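Local coordinates for protein benzoate transport porin BenP (Acinetobacter baumannii AB307-0294, PDB 5DL8) that forms an outer-membrane beta-barrel of the OprD family and probably lets small solutes such as benzoate pass, at residues V68-P73 and L121-T126; I193-D198 and E223-K228; D317-H322 and G345-A350. One frame throughout, in Å; residues are numbered along the deposited sequence.

In the fold
All three contacts belong to the barrel wall or the loops beside it, following one another along the chain without touching. Contact 1 lies on the surface, its centre about 32 Å from that of the chain, where two tight turns at strand ends meet through a tyrosine, a water and a loose ion pair. Contact 2 is partly buried: the end of a small two-stranded hairpin meets a strand-to-strand turn, and side-chain donors grip backbone carbonyls. Contact 3, also partly buried, is the one with beta bridges, joining the two strands of a single hairpin with an ion pair and a Tyr-His hydrogen bond beside them. Contacts 1 and 3 sit on opposite sides of the chain's centre.

Contact 1: residues V68-P73 and L121-T126; sequences VIADKP and LGYDKT
Tyr123 reaches across between two neighbouring beta turns, and its torsions make this possible: with CG anti to the backbone N (chi1 177°), the ring runs out from the type II' turn Tyr123-Thr126 to the type I' turn Ile69-Lys72. Its hydroxyl donates to the carbonyl of Ile69, with Tyr123 OH 2.6 Å from Ile69 O. The donor stands above the carbonyl plane rather than on a lone pair; the same oxygen also accepts the turn-closing bond from Lys72 N. The Ile69 and Tyr123 side chains cross at about a right angle, Ile69 CB 4.0 Å from Tyr123 CE1. So do those of Lys72 and Tyr123, with Lys72 CB 3.5 Å from Tyr123 CE1. The lysine chain then bends at chi2 (-74°), turning CD and CE past the carboxylate of Asp124, where Lys72 NZ forms a long salt bridge of 3.6 Å to Asp124 OD1. A water joins the backbones beside them, giving a hydrogen to Pro73 O and taking one from Asp124 N, each at 2.8 Å. Two turns at strand ends are thus tied by one short neutral hydrogen bond and a water bridge, while the ion pair, long and at the surface, probably contributes less.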
loop_
_atom_site.group_PDB
_atom_site.type_symbol
_atom_site.label_atom_id
_atom_site.label_comp_id
_atom_site.label_asym_id
_atom_site.label_seq_id
_atom_site.Cartn_x
_atom_site.Cartn_y
_atom_site.Cartn_z
ATOM N N VAL A 68 -13.900 29.118 20.818
ATOM C CA VAL A 68 -13.105 29.773 19.818
ATOM C C VAL A 68 -11.874 30.353 20.559
ATOM O O VAL A 68 -12.035 31.029 21.585
ATOM C CB VAL A 68 -13.941 30.859 19.056
ATOM C CG1 VAL A 68 -13.050 31.715 18.134
ATOM C CG2 VAL A 68 -15.140 30.261 18.318
ATOM N N ILE A 69 -10.674 30.079 20.059
ATOM C CA ILE A 69 -9.388 30.491 20.657
ATOM C C ILE A 69 -8.583 31.172 19.568
ATOM O O ILE A 69 -8.310 30.575 18.532
ATOM C CB ILE A 69 -8.625 29.273 21.235
ATOM C CG1 ILE A 69 -9.484 28.560 22.270
ATOM C CG2 ILE A 69 -7.307 29.639 21.893
ATOM C CD1 ILE A 69 -8.821 27.333 22.845
ATOM N N ALA A 70 -8.273 32.440 19.792
ATOM C CA ALA A 70 -7.653 33.329 18.799
ATOM C C ALA A 70 -8.334 33.256 17.426
ATOM O O ALA A 70 -7.659 32.949 16.440
ATOM C CB ALA A 70 -6.173 33.011 18.676
ATOM N N ASP A 71 -9.656 33.479 17.376
ATOM C CA ASP A 71 -10.470 33.487 16.110
ATOM C C ASP A 71 -10.660 32.142 15.390
ATOM O O ASP A 71 -11.325 32.117 14.346
ATOM C CB ASP A 71 -9.977 34.557 15.088
ATOM C CG ASP A 71 -10.193 35.969 15.573
ATOM O OD1 ASP A 71 -11.092 36.226 16.382
ATOM O OD2 ASP A 71 -9.487 36.883 15.129
ATOM N N LYS A 72 -10.160 31.035 15.962
ATOM C CA LYS A 72 -10.349 29.667 15.417
ATOM C C LYS A 72 -11.142 28.736 16.340
ATOM O O LYS A 72 -10.777 28.567 17.518
ATOM C CB LYS A 72 -8.993 28.938 15.181
ATOM C CG LYS A 72 -7.873 29.774 14.651
ATOM C CD LYS A 72 -8.147 30.040 13.186
ATOM C CE LYS A 72 -7.161 31.072 12.657
ATOM N NZ LYS A 72 -7.424 31.145 11.196
ATOM N N PRO A 73 -12.171 28.061 15.790
ATOM C CA PRO A 73 -12.904 27.144 16.647
ATOM C C PRO A 73 -12.159 25.851 16.967
ATOM O O PRO A 73 -11.358 25.345 16.160
ATOM C CB PRO A 73 -14.184 26.856 15.837
ATOM C CG PRO A 73 -13.867 27.213 14.420
ATOM C CD PRO A 73 -12.888 28.335 14.525
ATOM N N LEU A 121 -10.604 15.525 16.640
ATOM C CA LEU A 121 -10.534 16.823 17.347
ATOM C C LEU A 121 -9.611 17.771 16.531
ATOM O O LEU A 121 -8.457 17.444 16.279
ATOM C CB LEU A 121 -10.012 16.622 18.823
ATOM C CG LEU A 121 -10.009 17.823 19.809
ATOM C CD1 LEU A 121 -11.400 18.354 20.194
ATOM C CD2 LEU A 121 -9.151 17.554 21.094
ATOM N N GLY A 122 -10.129 18.925 16.111
ATOM C CA GLY A 122 -9.389 19.806 15.189
ATOM C C GLY A 122 -9.179 21.177 15.807
ATOM O O GLY A 122 -9.973 21.622 16.669
ATOM N N TYR A 123 -8.110 21.848 15.381
ATOM C CA TYR A 123 -7.892 23.274 15.678
ATOM C C TYR A 123 -7.089 23.951 14.510
ATOM O O TYR A 123 -5.968 23.530 14.229
ATOM C CB TYR A 123 -7.159 23.487 17.048
ATOM C CG TYR A 123 -6.851 24.971 17.322
ATOM C CD1 TYR A 123 -7.873 25.852 17.745
ATOM C CD2 TYR A 123 -5.545 25.534 17.133
ATOM C CE1 TYR A 123 -7.617 27.197 17.948
ATOM C CE2 TYR A 123 -5.323 26.907 17.316
ATOM C CZ TYR A 123 -6.383 27.703 17.738
ATOM O OH TYR A 123 -6.242 29.037 17.974
ATOM N N ASP A 124 -7.650 25.009 13.878
ATOM C CA ASP A 124 -6.961 25.714 12.812
ATOM C C ASP A 124 -6.487 24.705 11.675
ATOM O O ASP A 124 -7.312 24.221 10.908
ATOM C CB ASP A 124 -5.789 26.539 13.407
ATOM C CG ASP A 124 -5.222 27.593 12.428
ATOM O OD1 ASP A 124 -5.939 27.924 11.443
ATOM O OD2 ASP A 124 -4.091 28.089 12.659
ATOM N N LYS A 125 -5.184 24.431 11.545
ATOM C CA LYS A 125 -4.681 23.478 10.544
ATOM C C LYS A 125 -4.153 22.177 11.131
ATOM O O LYS A 125 -3.314 21.508 10.529
ATOM C CB LYS A 125 -3.668 24.181 9.645
ATOM C CG LYS A 125 -4.361 25.212 8.751
ATOM C CD LYS A 125 -3.385 25.998 7.874
ATOM C CE LYS A 125 -4.186 26.839 6.901
ATOM N NZ LYS A 125 -3.476 28.111 6.637
ATOM N N THR A 126 -4.728 21.786 12.265
ATOM C CA THR A 126 -4.342 20.596 13.008
ATOM C C THR A 126 -5.547 19.662 13.283
ATOM O O THR A 126 -6.693 20.095 13.494
ATOM C CB THR A 126 -3.663 21.021 14.304
ATOM O OG1 THR A 126 -2.654 21.983 13.951
ATOM C CG2 THR A 126 -3.029 19.824 15.083
HETATM O O HOH W 1 -10.395 25.694 13.590
#

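Contact 2: residues I193-D198 and E223-K228; sequences ITKESD and EDLYNK
Ser197 holds OG anti to its backbone N (chi1 174°), and Lys195, with chi1 at an unusual -148°, runs extended beyond CG; these torsions carry both polar ends to the turn at Glu223-Leu225. Each lands on a backbone carbonyl, in its plane and on a lone pair. Ser197 OG donates to Glu223 O at 2.8 Å and is also hydrogen-bonded to Gly199 N, which fixes the hydroxyl between the two. Lys195 NZ donates to Asp224 O at 3.0 Å. Successive carbonyls are held by donors two residues apart. Leu225 fills in between them: its CD1 lies 3.7 Å from Ser197 CB, while CD2 comes 3.7 Å from Lys195 O and its side chain slides past that of Lys195 in the opposite direction. Acidic groups also gather here, with Asp198 OD2 4.6 Å from Asp224 OD2, which may raise their proton affinity somewhat, though Lys185 offsets this for Asp198. Glu223 OE2 pairs with Arg171 and Asn201, while Glu223 OE1 stays 3.7 Å from Asp198 CB. Lys195 NZ also bonds Thr259. The strand 193-196 pairs with 187-190 in a small separate hairpin, and the contact lays its end on the connection between barrel strands 213-222 and 226-238, where Leu225 and Tyr226 form a classic beta bulge opposite Leu222.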
loop_
_atom_site.group_PDB
_atom_site.type_symbol
_atom_site.label_atom_id
_atom_site.label_comp_id
_atom_site.label_asym_id
_atom_site.label_seq_id
_atom_site.Cartn_x
_atom_site.Cartn_y
_atom_site.Cartn_z
ATOM N N ILE A 193 10.081 -18.159 13.531
ATOM C CA ILE A 193 9.882 -17.606 14.839
ATOM C C ILE A 193 9.316 -16.179 14.678
ATOM O O ILE A 193 9.982 -15.319 14.006
ATOM C CB ILE A 193 11.171 -17.575 15.646
ATOM C CG1 ILE A 193 11.634 -18.997 15.979
ATOM C CG2 ILE A 193 10.958 -16.836 17.011
ATOM C CD1 ILE A 193 13.122 -19.016 16.540
ATOM N N THR A 194 8.143 -15.947 15.336
ATOM C CA THR A 194 7.431 -14.679 15.358
ATOM C C THR A 194 7.624 -13.859 16.656
ATOM O O THR A 194 7.503 -14.419 17.713
ATOM C CB THR A 194 5.913 -14.856 15.062
ATOM O OG1 THR A 194 5.761 -15.385 13.720
ATOM C CG2 THR A 194 5.155 -13.463 14.994
ATOM N N LYS A 195 7.931 -12.572 16.550
ATOM C CA LYS A 195 7.918 -11.616 17.641
ATOM C C LYS A 195 6.996 -10.461 17.334
ATOM O O LYS A 195 6.955 -9.968 16.203
ATOM C CB LYS A 195 9.279 -11.083 17.839
ATOM C CG LYS A 195 9.559 -10.732 19.309
ATOM C CD LYS A 195 10.561 -9.576 19.354
ATOM C CE LYS A 195 11.178 -9.299 20.731
ATOM N NZ LYS A 195 12.408 -8.394 20.480
ATOM N N GLU A 196 6.253 -10.017 18.353
ATOM C CA GLU A 196 5.298 -8.890 18.264
ATOM C C GLU A 196 5.892 -7.625 18.803
ATOM O O GLU A 196 6.733 -7.700 19.684
ATOM C CB GLU A 196 4.087 -9.170 19.164
ATOM C CG GLU A 196 3.334 -10.464 18.827
ATOM C CD GLU A 196 2.092 -10.666 19.626
ATOM O OE1 GLU A 196 2.237 -11.058 20.782
ATOM O OE2 GLU A 196 1.003 -10.427 19.085
ATOM N N SER A 197 5.376 -6.497 18.349
ATOM C CA SER A 197 5.717 -5.194 18.861
ATOM C C SER A 197 4.588 -4.592 19.669
ATOM O O SER A 197 3.403 -4.706 19.279
ATOM C CB SER A 197 5.942 -4.289 17.630
ATOM O OG SER A 197 6.168 -2.886 17.943
ATOM N N ASP A 198 4.930 -3.875 20.735
ATOM C CA ASP A 198 3.965 -3.000 21.409
ATOM C C ASP A 198 3.530 -1.766 20.613
ATOM O O ASP A 198 2.460 -1.190 20.867
ATOM C CB ASP A 198 4.432 -2.617 22.801
ATOM C CG ASP A 198 4.455 -3.817 23.766
ATOM O OD1 ASP A 198 3.809 -4.856 23.512
ATOM O OD2 ASP A 198 5.119 -3.731 24.790
ATOM N N GLU A 223 8.589 -0.689 17.837
ATOM C CA GLU A 223 9.230 -1.157 19.086
ATOM C C GLU A 223 9.598 -2.631 19.095
ATOM O O GLU A 223 8.746 -3.455 18.728
ATOM C CB GLU A 223 8.388 -0.843 20.299
ATOM C CG GLU A 223 8.196 0.643 20.587
ATOM C CD GLU A 223 7.314 0.906 21.794
ATOM O OE1 GLU A 223 7.065 -0.028 22.589
ATOM O OE2 GLU A 223 6.817 2.038 21.942
ATOM N N ASP A 224 10.853 -2.966 19.441
ATOM C CA ASP A 224 11.412 -4.377 19.647
ATOM C C ASP A 224 11.631 -5.124 18.339
ATOM O O ASP A 224 12.044 -6.270 18.327
ATOM C CB ASP A 224 10.492 -5.299 20.516
ATOM C CG ASP A 224 9.705 -4.538 21.651
ATOM O OD1 ASP A 224 10.480 -4.119 22.529
ATOM O OD2 ASP A 224 8.352 -4.393 21.627
ATOM N N LEU A 225 11.282 -4.497 17.202
ATOM C CA LEU A 225 11.563 -5.085 15.878
ATOM C C LEU A 225 12.717 -4.297 15.147
ATOM O O LEU A 225 13.849 -4.785 15.054
ATOM C CB LEU A 225 10.251 -5.208 15.055
ATOM C CG LEU A 225 9.035 -5.796 15.810
ATOM C CD1 LEU A 225 7.791 -5.945 14.913
ATOM C CD2 LEU A 225 9.425 -7.168 16.300
ATOM N N TYR A 226 12.452 -3.085 14.676
ATOM C CA TYR A 226 13.424 -2.312 13.889
ATOM C C TYR A 226 12.991 -0.835 13.776
ATOM O O TYR A 226 11.813 -0.441 13.980
ATOM C CB TYR A 226 13.703 -2.973 12.523
ATOM C CG TYR A 226 12.486 -3.090 11.555
ATOM C CD1 TYR A 226 12.153 -2.057 10.676
ATOM C CD2 TYR A 226 11.742 -4.284 11.459
ATOM C CE1 TYR A 226 11.021 -2.159 9.802
ATOM C CE2 TYR A 226 10.676 -4.423 10.616
ATOM C CZ TYR A 226 10.291 -3.377 9.812
ATOM O OH TYR A 226 9.238 -3.548 8.941
ATOM N N ASN A 227 13.980 -0.040 13.494
ATOM C CA ASN A 227 13.836 1.411 13.253
ATOM C C ASN A 227 14.094 1.750 11.826
ATOM O O ASN A 227 14.984 1.222 11.201
ATOM C CB ASN A 227 14.794 2.135 14.196
ATOM C CG ASN A 227 14.409 1.895 15.662
ATOM O OD1 ASN A 227 13.220 1.798 16.000
ATOM N ND2 ASN A 227 15.400 1.698 16.512
ATOM N N LYS A 228 13.267 2.575 11.260
ATOM C CA LYS A 228 13.337 2.840 9.818
ATOM C C LYS A 228 13.384 4.331 9.526
ATOM O O LYS A 228 12.599 5.111 10.054
ATOM C CB LYS A 228 12.171 2.186 9.160
ATOM C CG LYS A 228 11.953 2.435 7.670
ATOM C CD LYS A 228 10.531 1.956 7.418
ATOM C CE LYS A 228 10.036 1.860 5.956
ATOM N NZ LYS A 228 10.546 0.701 5.147
#

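Contact 3: residues D317-H322 and G345-A350; sequences DEKSYH and GHDFKA
Residues 317-321 and 345-348 run antiparallel, 170° apart end to end, before the second chain turns a corner at Asp347; Lys319 and His346 form a hydrogen-bonded pair, Ser320 and Gly345 a non-hydrogen-bonded one. In the first pair Lys319 N to His346 O is 3.1 Å, and His346 N to Lys319 O is 2.9 Å. Ser320 CA and Gly345 CA approach to 4.1 Å. Glu318 OE2, 3.4 Å from Gly345 CA, occupies the place a CB would take. Gly345 CA also makes a CA-H...O contact with Lys319 O. On the side of the sheet bearing Lys319 and His346, the imidazole takes the crowded position between backbone N and carbonyl carbon (chi1 71°). From there its NE2 meets the hydroxyl of Tyr321, 2.9 Å from Tyr321 OH, near the edge of both rings, whose planes lie obliquely. Lys319 is extended until chi4, where it bends (69°) to bring NZ 2.8 Å from Asp347 OD2; the carboxylate uses its anti lone pair in this salt bridge. Asp347 CG also rests against one face of the imidazole. Glu318 and Phe348 lie alongside each other, pointing the same way. Phe348 presents a face to Glu318 OE1 and its CE1 to Glu318 OE2, 3.4 Å away. Glu318 OE1 also accepts from Lys315 N, while OE2 sits near the carboxylate of Glu358; the closeness of the two carboxylates may favour protonation of one of them. Phe348 also passes about 5 Å from the side chain of Val388, a ligand of a bound calcium. The end of the hairpin away from its turn is held by the backbone bonds of the Lys319-His346 pair, with an ion pair and a Tyr-His bond on one face; Asp347 and Lys319 would pull the ionisation of His346 in opposite directions, leaving it open.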
loop_
_atom_site.group_PDB
_atom_site.type_symbol
_atom_site.label_atom_id
_atom_site.label_comp_id
_atom_site.label_asym_id
_atom_site.label_seq_id
_atom_site.Cartn_x
_atom_site.Cartn_y
_atom_site.Cartn_z
ATOM N N ASP A 317 21.372 -7.830 -1.117
ATOM C CA ASP A 317 22.241 -7.526 -2.233
ATOM C C ASP A 317 21.590 -7.326 -3.598
ATOM O O ASP A 317 22.307 -7.100 -4.581
ATOM C CB ASP A 317 23.367 -8.539 -2.344
ATOM C CG ASP A 317 24.354 -8.471 -1.189
ATOM O OD1 ASP A 317 24.528 -7.448 -0.508
ATOM O OD2 ASP A 317 25.104 -9.397 -1.047
ATOM N N GLU A 318 20.259 -7.389 -3.669
ATOM C CA GLU A 318 19.581 -7.477 -4.937
ATOM C C GLU A 318 19.606 -6.097 -5.639
ATOM O O GLU A 318 19.232 -5.083 -5.086
ATOM C CB GLU A 318 18.134 -8.007 -4.803
ATOM C CG GLU A 318 17.381 -8.041 -6.167
ATOM C CD GLU A 318 16.105 -8.860 -6.134
ATOM O OE1 GLU A 318 15.562 -9.133 -5.070
ATOM O OE2 GLU A 318 15.667 -9.294 -7.262
ATOM N N LYS A 319 20.116 -6.111 -6.854
ATOM C CA LYS A 319 19.975 -5.010 -7.819
ATOM C C LYS A 319 18.826 -5.371 -8.824
ATOM O O LYS A 319 18.737 -6.474 -9.425
ATOM C CB LYS A 319 21.248 -4.862 -8.608
ATOM C CG LYS A 319 22.509 -4.694 -7.769
ATOM C CD LYS A 319 23.697 -4.510 -8.772
ATOM C CE LYS A 319 25.064 -4.026 -8.226
ATOM N NZ LYS A 319 25.553 -5.181 -7.410
ATOM N N SER A 320 17.991 -4.379 -9.055
ATOM C CA SER A 320 16.867 -4.479 -10.056
ATOM C C SER A 320 16.702 -3.285 -11.059
ATOM O O SER A 320 16.901 -2.084 -10.706
ATOM C CB SER A 320 15.601 -4.764 -9.297
ATOM O OG SER A 320 15.395 -3.776 -8.298
ATOM N N TYR A 321 16.276 -3.634 -12.281
ATOM C CA TYR A 321 16.115 -2.739 -13.431
ATOM C C TYR A 321 14.677 -2.801 -13.847
ATOM O O TYR A 321 14.146 -3.919 -14.083
ATOM C CB TYR A 321 17.045 -3.123 -14.610
ATOM C CG TYR A 321 18.497 -3.269 -14.181
ATOM C CD1 TYR A 321 18.883 -4.438 -13.627
ATOM C CD2 TYR A 321 19.422 -2.269 -14.267
ATOM C CE1 TYR A 321 20.117 -4.651 -13.131
ATOM C CE2 TYR A 321 20.750 -2.485 -13.792
ATOM C CZ TYR A 321 21.058 -3.727 -13.243
ATOM O OH TYR A 321 22.234 -4.186 -12.666
ATOM N N HIS A 322 14.035 -1.610 -13.856
ATOM C CA HIS A 322 12.547 -1.487 -13.940
ATOM C C HIS A 322 12.177 -0.685 -15.188
ATOM O O HIS A 322 12.817 0.351 -15.520
ATOM C CB HIS A 322 11.938 -0.769 -12.676
ATOM C CG HIS A 322 12.269 -1.429 -11.371
ATOM N ND1 HIS A 322 11.308 -1.813 -10.469
ATOM C CD2 HIS A 322 13.452 -1.689 -10.783
ATOM C CE1 HIS A 322 11.884 -2.309 -9.400
ATOM N NE2 HIS A 322 13.182 -2.288 -9.595
ATOM N N GLY A 345 15.929 -8.659 -11.662
ATOM C CA GLY A 345 16.710 -8.552 -10.452
ATOM C C GLY A 345 17.800 -9.658 -10.454
ATOM O O GLY A 345 17.571 -10.807 -10.949
ATOM N N HIS A 346 18.998 -9.310 -9.961
ATOM C CA HIS A 346 20.154 -10.246 -9.894
ATOM C C HIS A 346 21.063 -9.865 -8.761
ATOM O O HIS A 346 20.711 -8.917 -7.998
ATOM C CB HIS A 346 20.919 -10.272 -11.245
ATOM C CG HIS A 346 21.687 -9.018 -11.524
ATOM N ND1 HIS A 346 22.967 -9.022 -12.004
ATOM C CD2 HIS A 346 21.358 -7.722 -11.373
ATOM C CE1 HIS A 346 23.380 -7.786 -12.162
ATOM N NE2 HIS A 346 22.429 -6.982 -11.764
ATOM N N ASP A 347 22.208 -10.539 -8.673
ATOM C CA ASP A 347 23.206 -10.315 -7.607
ATOM C C ASP A 347 22.768 -10.632 -6.139
ATOM O O ASP A 347 23.484 -10.296 -5.180
ATOM C CB ASP A 347 23.858 -8.879 -7.658
ATOM C CG ASP A 347 24.990 -8.775 -8.671
ATOM O OD1 ASP A 347 25.278 -9.764 -9.398
ATOM O OD2 ASP A 347 25.556 -7.677 -8.773
ATOM N N PHE A 348 21.633 -11.308 -6.023
ATOM C CA PHE A 348 21.233 -11.938 -4.781
ATOM C C PHE A 348 21.533 -13.466 -4.877
ATOM O O PHE A 348 21.675 -14.037 -5.958
ATOM C CB PHE A 348 19.768 -11.666 -4.387
ATOM C CG PHE A 348 18.740 -12.201 -5.364
ATOM C CD1 PHE A 348 18.520 -11.556 -6.600
ATOM C CD2 PHE A 348 17.991 -13.353 -5.055
ATOM C CE1 PHE A 348 17.547 -12.060 -7.509
ATOM C CE2 PHE A 348 17.045 -13.862 -5.948
ATOM C CZ PHE A 348 16.824 -13.191 -7.201
ATOM N N LYS A 349 21.562 -14.097 -3.716
ATOM C CA LYS A 349 21.792 -15.559 -3.568
ATOM C C LYS A 349 20.545 -16.225 -3.152
ATOM O O LYS A 349 19.764 -15.644 -2.380
ATOM C CB LYS A 349 22.853 -15.822 -2.481
ATOM C CG LYS A 349 24.217 -15.360 -2.936
ATOM C CD LYS A 349 25.331 -15.400 -1.900
ATOM C CE LYS A 349 26.582 -14.624 -2.381
ATOM N NZ LYS A 349 26.814 -14.872 -3.856
ATOM N N ALA A 350 20.347 -17.414 -3.686
ATOM C CA ALA A 350 19.404 -18.392 -3.103
ATOM C C ALA A 350 19.871 -18.965 -1.761
ATOM O O ALA A 350 21.044 -18.857 -1.409
ATOM C CB ALA A 350 19.195 -19.574 -4.068
#